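Local coordinates for isochorismatase family protein (Enterococcus faecalis, PDB 2A67) that is of unknown specific function but probably acts as a hydrolase, as a member of the isochorismatase family, at residues Gln35-Ala38 against Val39-His43; Asn93-Leu96 against Thr97-Val101; Gly108-Thr111 against Glu112-Val115. All coordinates share one frame; numbering follows the deposited sequence.

Contact 1: residues Gln35-Ala38 against Val39-His43; sequences QRIA and VYRQH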
loop_
_atom_site.group_PDB
_atom_site.type_symbol
_atom_site.label_atom_id
_atom_site.label_comp_id
_atom_site.label_asym_id
_atom_site.label_seq_id
_atom_site.Cartn_x
_atom_site.Cartn_y
_atom_site.Cartn_z
ATOM N N GLN D 35 9.240 -0.302 -24.771
ATOM C CA GLN D 35 8.249 0.343 -25.682
ATOM C C GLN D 35 7.700 1.641 -25.084
ATOM O O GLN D 35 7.562 2.659 -25.789
ATOM C CB GLN D 35 7.085 -0.591 -26.016
ATOM C CG GLN D 35 7.430 -1.757 -26.924
ATOM C CD GLN D 35 6.194 -2.436 -27.508
ATOM O OE1 GLN D 35 6.129 -2.692 -28.746
ATOM N NE2 GLN D 35 5.170 -2.682 -26.657
ATOM N N ARG D 36 7.424 1.625 -23.778
ATOM C CA ARG D 36 6.956 2.839 -23.099
ATOM C C ARG D 36 8.035 3.882 -23.050
ATOM O O ARG D 36 7.776 5.049 -23.266
ATOM C CB ARG D 36 6.446 2.527 -21.682
ATOM C CG ARG D 36 5.387 1.445 -21.630
ATOM C CD ARG D 36 4.202 1.877 -22.566
ATOM N NE ARG D 36 3.617 3.140 -22.096
ATOM C CZ ARG D 36 2.955 3.991 -22.870
ATOM N NH1 ARG D 36 2.838 3.749 -24.170
ATOM N NH2 ARG D 36 2.426 5.080 -22.352
ATOM N N ILE D 37 9.255 3.468 -22.674
ATOM C CA ILE D 37 10.419 4.354 -22.695
ATOM C C ILE D 37 10.467 5.092 -24.025
ATOM O O ILE D 37 10.635 6.300 -24.064
ATOM C CB ILE D 37 11.736 3.546 -22.453
ATOM C CG1 ILE D 37 11.835 3.214 -20.946
ATOM C CG2 ILE D 37 12.966 4.325 -22.925
ATOM C CD1 ILE D 37 13.043 2.286 -20.591
ATOM N N ALA D 38 10.366 4.343 -25.110
ATOM C CA ALA D 38 10.474 4.930 -26.431
ATOM C C ALA D 38 9.385 6.004 -26.654
ATOM O O ALA D 38 9.687 7.085 -27.139
ATOM C CB ALA D 38 10.456 3.818 -27.533
ATOM N N VAL D 39 8.167 5.766 -26.191
ATOM C CA VAL D 39 7.076 6.794 -26.314
ATOM C C VAL D 39 7.414 8.047 -25.471
ATOM O O VAL D 39 7.227 9.176 -25.890
ATOM C CB VAL D 39 5.729 6.224 -25.827
ATOM C CG1 VAL D 39 4.670 7.307 -25.624
ATOM C CG2 VAL D 39 5.214 5.077 -26.731
ATOM N N TYR D 40 7.923 7.846 -24.261
ATOM C CA TYR D 40 8.315 8.979 -23.419
ATOM C C TYR D 40 9.422 9.797 -24.044
ATOM O O TYR D 40 9.358 11.032 -24.000
ATOM C CB TYR D 40 8.671 8.488 -21.993
ATOM C CG TYR D 40 7.419 8.325 -21.183
ATOM C CD1 TYR D 40 6.584 7.231 -21.394
ATOM C CD2 TYR D 40 7.056 9.275 -20.235
ATOM C CE1 TYR D 40 5.397 7.073 -20.693
ATOM C CE2 TYR D 40 5.874 9.113 -19.481
ATOM C CZ TYR D 40 5.062 8.018 -19.722
ATOM O OH TYR D 40 3.888 7.854 -19.016
ATOM N N ARG D 41 10.387 9.134 -24.683
ATOM C CA ARG D 41 11.502 9.849 -25.382
ATOM C C ARG D 41 11.006 10.696 -26.534
ATOM O O ARG D 41 11.360 11.875 -26.646
ATOM C CB ARG D 41 12.563 8.874 -25.893
ATOM C CG ARG D 41 13.338 8.151 -24.730
ATOM C CD ARG D 41 14.761 7.707 -25.142
ATOM N NE ARG D 41 15.261 6.803 -24.123
ATOM C CZ ARG D 41 15.526 7.159 -22.869
ATOM N NH1 ARG D 41 15.437 8.439 -22.484
ATOM N NH2 ARG D 41 15.935 6.246 -22.014
ATOM N N GLN D 42 10.148 10.095 -27.356
ATOM C CA GLN D 42 9.463 10.796 -28.454
ATOM C C GLN D 42 8.743 12.061 -27.993
ATOM O O GLN D 42 8.735 13.079 -28.712
ATOM C CB GLN D 42 8.353 9.921 -29.021
ATOM C CG GLN D 42 8.654 8.564 -29.666
ATOM C CD GLN D 42 7.310 7.774 -29.873
ATOM O OE1 GLN D 42 6.230 8.385 -30.073
ATOM N NE2 GLN D 42 7.379 6.427 -29.801
ATOM N N HIS D 43 8.066 11.997 -26.846
ATOM C CA HIS D 43 7.351 13.171 -26.328
ATOM C C HIS D 43 8.238 14.098 -25.479
ATOM O O HIS D 43 7.762 15.117 -25.020
ATOM C CB HIS D 43 6.078 12.783 -25.542
ATOM C CG HIS D 43 4.989 12.146 -26.377
ATOM N ND1 HIS D 43 3.871 12.840 -26.818
ATOM C CD2 HIS D 43 4.852 10.881 -26.851
ATOM C CE1 HIS D 43 3.087 12.018 -27.500
ATOM N NE2 HIS D 43 3.665 10.828 -27.551
#

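Contact 2: residues Asn93-Leu96 against Thr97-Val101; sequences NDLL and TEQAV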
loop_
_atom_site.group_PDB
_atom_site.type_symbol
_atom_site.label_atom_id
_atom_site.label_comp_id
_atom_site.label_asym_id
_atom_site.label_seq_id
_atom_site.Cartn_x
_atom_site.Cartn_y
_atom_site.Cartn_z
ATOM N N ASN D 93 9.647 13.039 -4.319
ATOM C CA ASN D 93 8.616 14.055 -4.312
ATOM C C ASN D 93 9.192 15.395 -4.809
ATOM O O ASN D 93 8.571 16.101 -5.657
ATOM C CB ASN D 93 8.023 14.134 -2.924
ATOM C CG ASN D 93 6.671 14.722 -2.915
ATOM O OD1 ASN D 93 6.466 15.799 -2.332
ATOM N ND2 ASN D 93 5.718 14.061 -3.581
ATOM N N ASP D 94 10.420 15.708 -4.370
ATOM C CA ASP D 94 11.092 16.947 -4.823
ATOM C C ASP D 94 11.345 17.022 -6.316
ATOM O O ASP D 94 11.210 18.069 -6.901
ATOM C CB ASP D 94 12.423 17.190 -4.098
ATOM C CG ASP D 94 12.232 17.719 -2.685
ATOM O OD1 ASP D 94 11.073 17.981 -2.298
ATOM O OD2 ASP D 94 13.243 17.849 -1.962
ATOM N N LEU D 95 11.795 15.925 -6.888
ATOM C CA LEU D 95 12.063 15.843 -8.298
ATOM C C LEU D 95 10.727 16.041 -9.080
ATOM O O LEU D 95 10.646 16.891 -9.983
ATOM C CB LEU D 95 12.694 14.468 -8.606
ATOM C CG LEU D 95 12.772 14.207 -10.131
ATOM C CD1 LEU D 95 13.739 15.204 -10.776
ATOM C CD2 LEU D 95 13.140 12.801 -10.461
ATOM N N LEU D 96 9.684 15.310 -8.681
ATOM C CA LEU D 96 8.341 15.464 -9.326
ATOM C C LEU D 96 7.795 16.882 -9.310
ATOM O O LEU D 96 7.192 17.346 -10.292
ATOM C CB LEU D 96 7.338 14.532 -8.674
ATOM C CG LEU D 96 7.717 13.075 -8.894
ATOM C CD1 LEU D 96 6.747 12.133 -8.217
ATOM C CD2 LEU D 96 7.858 12.790 -10.381
ATOM N N THR D 97 7.968 17.553 -8.176
ATOM C CA THR D 97 7.632 18.963 -8.039
ATOM C C THR D 97 8.493 19.799 -8.984
ATOM O O THR D 97 7.963 20.586 -9.760
ATOM C CB THR D 97 7.829 19.434 -6.579
ATOM O OG1 THR D 97 7.160 18.528 -5.710
ATOM C CG2 THR D 97 7.260 20.826 -6.355
ATOM N N GLU D 98 9.816 19.626 -8.925
ATOM C CA GLU D 98 10.706 20.376 -9.806
ATOM C C GLU D 98 10.351 20.170 -11.300
ATOM O O GLU D 98 10.422 21.100 -12.083
ATOM C CB GLU D 98 12.134 20.000 -9.491
ATOM C CG GLU D 98 13.212 20.224 -10.536
ATOM C CD GLU D 98 14.418 19.324 -10.229
ATOM O OE1 GLU D 98 14.747 19.180 -9.000
ATOM O OE2 GLU D 98 14.997 18.729 -11.189
ATOM N N GLN D 99 9.961 18.953 -11.667
ATOM C CA GLN D 99 9.593 18.633 -13.036
ATOM C C GLN D 99 8.128 18.911 -13.392
ATOM O O GLN D 99 7.739 18.660 -14.530
ATOM C CB GLN D 99 9.939 17.179 -13.366
ATOM C CG GLN D 99 11.445 16.830 -13.326
ATOM C CD GLN D 99 12.274 17.705 -14.244
ATOM O OE1 GLN D 99 13.263 18.309 -13.820
ATOM N NE2 GLN D 99 11.887 17.769 -15.501
ATOM N N ALA D 100 7.331 19.408 -12.443
ATOM C CA ALA D 100 5.905 19.766 -12.667
ATOM C C ALA D 100 5.046 18.539 -13.042
ATOM O O ALA D 100 4.111 18.637 -13.868
ATOM C CB ALA D 100 5.771 20.883 -13.736
ATOM N N VAL D 101 5.369 17.381 -12.441
ATOM C CA VAL D 101 4.745 16.112 -12.801
ATOM C C VAL D 101 3.583 15.893 -11.873
ATOM O O VAL D 101 3.728 15.970 -10.652
ATOM C CB VAL D 101 5.736 14.918 -12.752
ATOM C CG1 VAL D 101 5.013 13.541 -12.877
ATOM C CG2 VAL D 101 6.831 15.068 -13.850
#

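Contact 3: residues Gly108-Thr111 against Glu112-Val115; sequences GVQT and EFCV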
loop_
_atom_site.group_PDB
_atom_site.type_symbol
_atom_site.label_atom_id
_atom_site.label_comp_id
_atom_site.label_asym_id
_atom_site.label_seq_id
_atom_site.Cartn_x
_atom_site.Cartn_y
_atom_site.Cartn_z
ATOM N N GLY D 108 7.415 -1.922 -12.475
ATOM C CA GLY D 108 8.663 -2.417 -11.831
ATOM C C GLY D 108 8.445 -3.703 -11.111
ATOM O O GLY D 108 7.497 -4.427 -11.391
ATOM N N VAL D 109 9.332 -3.958 -10.143
ATOM C CA VAL D 109 9.370 -5.174 -9.333
ATOM C C VAL D 109 9.753 -4.731 -7.912
ATOM O O VAL D 109 10.334 -3.651 -7.752
ATOM C CB VAL D 109 10.461 -6.188 -9.878
ATOM C CG1 VAL D 109 10.202 -6.528 -11.388
ATOM C CG2 VAL D 109 11.855 -5.564 -9.745
ATOM N N GLN D 110 9.373 -5.493 -6.886
ATOM C CA GLN D 110 8.445 -6.618 -7.032
ATOM C C GLN D 110 7.020 -6.101 -6.854
ATOM O O GLN D 110 6.792 -5.227 -6.039
ATOM C CB GLN D 110 8.714 -7.711 -5.963
ATOM C CG GLN D 110 9.940 -8.568 -6.307
ATOM C CD GLN D 110 10.315 -9.471 -5.160
ATOM O OE1 GLN D 110 9.647 -10.464 -4.867
ATOM N NE2 GLN D 110 11.360 -9.096 -4.474
ATOM N N THR D 111 6.079 -6.727 -7.557
ATOM C CA THR D 111 4.623 -6.393 -7.526
ATOM C C THR D 111 4.081 -6.039 -6.152
ATOM O O THR D 111 3.492 -4.970 -5.950
ATOM C CB THR D 111 3.810 -7.621 -8.013
ATOM O OG1 THR D 111 4.281 -7.991 -9.315
ATOM C CG2 THR D 111 2.263 -7.380 -8.005
ATOM N N GLU D 112 4.215 -6.984 -5.219
ATOM C CA GLU D 112 3.538 -6.847 -3.943
ATOM C C GLU D 112 4.313 -6.017 -2.913
ATOM O O GLU D 112 3.765 -5.651 -1.890
ATOM C CB GLU D 112 3.196 -8.222 -3.363
ATOM C CG GLU D 112 4.410 -8.970 -2.730
ATOM C CD GLU D 112 5.195 -9.840 -3.726
ATOM O OE1 GLU D 112 5.461 -9.403 -4.864
ATOM O OE2 GLU D 112 5.567 -10.979 -3.357
ATOM N N PHE D 113 5.558 -5.691 -3.202
ATOM C CA PHE D 113 6.370 -4.945 -2.258
ATOM C C PHE D 113 6.525 -3.505 -2.733
ATOM O O PHE D 113 5.629 -2.729 -2.526
ATOM C CB PHE D 113 7.716 -5.645 -2.018
ATOM C CG PHE D 113 7.581 -7.014 -1.391
ATOM C CD1 PHE D 113 7.103 -7.154 -0.090
ATOM C CD2 PHE D 113 7.921 -8.157 -2.103
ATOM C CE1 PHE D 113 6.975 -8.466 0.548
ATOM C CE2 PHE D 113 7.813 -9.455 -1.486
ATOM C CZ PHE D 113 7.325 -9.591 -0.156
ATOM N N CYS D 114 7.631 -3.182 -3.390
ATOM C CA CYS D 114 7.983 -1.812 -3.739
ATOM C C CYS D 114 6.999 -1.173 -4.715
ATOM O O CYS D 114 6.797 0.046 -4.665
ATOM C CB CYS D 114 9.354 -1.748 -4.414
ATOM S SG CYS D 114 10.690 -2.739 -3.605
ATOM N N VAL D 115 6.441 -1.975 -5.605
ATOM C CA VAL D 115 5.510 -1.449 -6.606
ATOM C C VAL D 115 4.176 -1.099 -5.915
ATOM O O VAL D 115 3.689 0.044 -6.023
ATOM C CB VAL D 115 5.310 -2.446 -7.829
ATOM C CG1 VAL D 115 4.367 -1.865 -8.872
ATOM C CG2 VAL D 115 6.651 -2.745 -8.514
#

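Contact 1: residues Gln35-Ala38 against Val39-His43
R36 and Y40, one helical turn apart, carry the polar side of this contact. The guanidinium of R36 forms a salt bridge through NE with E105, and the hydroxyl of Y40 is hydrogen-bonded to the other carboxylate oxygen of E105 and to NE of R5, so one acidic side chain ties both residues to the sheet. They sit in the last two turns of helix 26-42, the crossover helix of the beta-alpha-beta unit made with strands 5-10 and 47-52. Y40 N gives its hydrogen to R36 O at 3.0 Å, and the same oxygen lies near the plane of the tyrosine ring, at its edge, 3.1 Å from Y40 CD1. The R36 chain bends at chi2 and chi3 (-56° and -61°), which curls it toward the next turn until NH2 is 3.9 Å from Y40 CE1, with guanidinium and ring nearly perpendicular. On the flank of that chain, V39 runs alongside in the same direction and offers CG2 to R36 NH1 at 3.7 Å.

Further round the helix, R41 extends from CG to NE to reach D71 and D76 in two salt bridges. Its backbone N is bonded to I37 O at 2.9 Å, and its side chain lies beside that of I37, which packs inward against L7, L9 and F49. The isoleucine branch that touches the arginine is CG2: it stands anti to the backbone N and comes to 3.6 Å from R41 NE and 3.7 Å from R41 NH2.

Contact 2: residues Asn93-Leu96 against Thr97-Val101
T97 turns its hydroxyl back on N93 one turn earlier. With chi1 at -50°, OG1 lies beside the threonine's own backbone N, and both donate to N93 O: OG1 from 2.8 Å and well above the carbonyl plane, T97 N from 3.0 Å in the usual helical way. That one carbonyl oxygen therefore holds two hydrogens, and the bond fixes the rotation of the threonine side chain.

L96 leaves its backbone in the same sense, with CG anti to the carbonyl carbon. Its chi2 of 178° sends CD1 away from the backbone in the extended direction and leaves the other branch, CD2, to meet V101 CB at 3.8 Å. The backbone closes around this apolar pair as a Schellman motif at the end of helix 92-98: A100 has positive phi, V101 N binds L96 O at 2.8 Å, and A100 N binds T97 O at 3.0 Å inside it. The leucine and valine are the hydrophobic pair that commonly accompanies this cap, and L96 continues inward onto I48, F87 and Y127.

L95 reaches toward strand 77-81, where it packs on F77 and I79. One of its branches, CD1, meets the aliphatic part of Q99, 3.8 Å from CG, and the carboxylate end of E98, 3.8 Å from OE2. Q99 CG also lies 3.4 Å from L95 O.

Contact 3: residues Gly108-Thr111 against Glu112-Val115
Q110 and F113 are set side by side by matching first torsions: in each, CG is anti to the carbonyl carbon (chi1 -77° and -63°), and the two side chains point the same way. Q110 CB comes to the edge of the ring, near its plane and 4.0 Å from F113 CD2, while the glutamine amide stands steeply to the ring. E112 has its CG between backbone N and carbonyl carbon (chi1 77°), the crowded position, and this places CG over the centre of the F113 ring, 3.6 Å above its plane. Its OE1 is hydrogen-bonded to the hydroxyl of T138, and its backbone O is hydrogen-bonded to R120 of the second subunit, at the dimer interface.

At the N-cap position, Q110 O takes two N-H groups from opposite faces of its carbonyl plane: F113 N at 3.1 Å and V115 N at 3.3 Å. The second, five residues on, belongs to a wider pi-type turn that starts the helix. V115 points back at the strand and sets CG2 tightly against the backbone, 3.3 Å from G108 C and 3.4 Å from V109 N. C114 CB lies 4.0 Å from V109 O, and its side chain touches D11.

A non-proline cis peptide between V109 and Q110, followed by a cysteine at the first turn of the helix after a parallel strand, matches the active-site architecture of isochorismatase-family cysteine hydrolases; C114 occupies the position of the nucleophilic cysteine in nicotinamidase relatives, consistent with a similar role here.

All three are local contacts within one parallel-sheet domain, yet they differ with their place in it. The centre of contact 3 is about 7 Å from the centre of the chain, and the contact is buried; those of contacts 1 and 2, which are partly buried, are about 15 and 17 Å from it. Contacts 1 and 2 each fall at the C-terminal part of a helix, contact 3 at the start of one. Contact 1 is rich in charge, its arginines anchored by acids outside it; contact 2 relies on backbone capping and leucine packing; contact 3 concentrates on one carbonyl and a folded strand-to-helix junction. None touches another, and only contact 3 meets the second subunit.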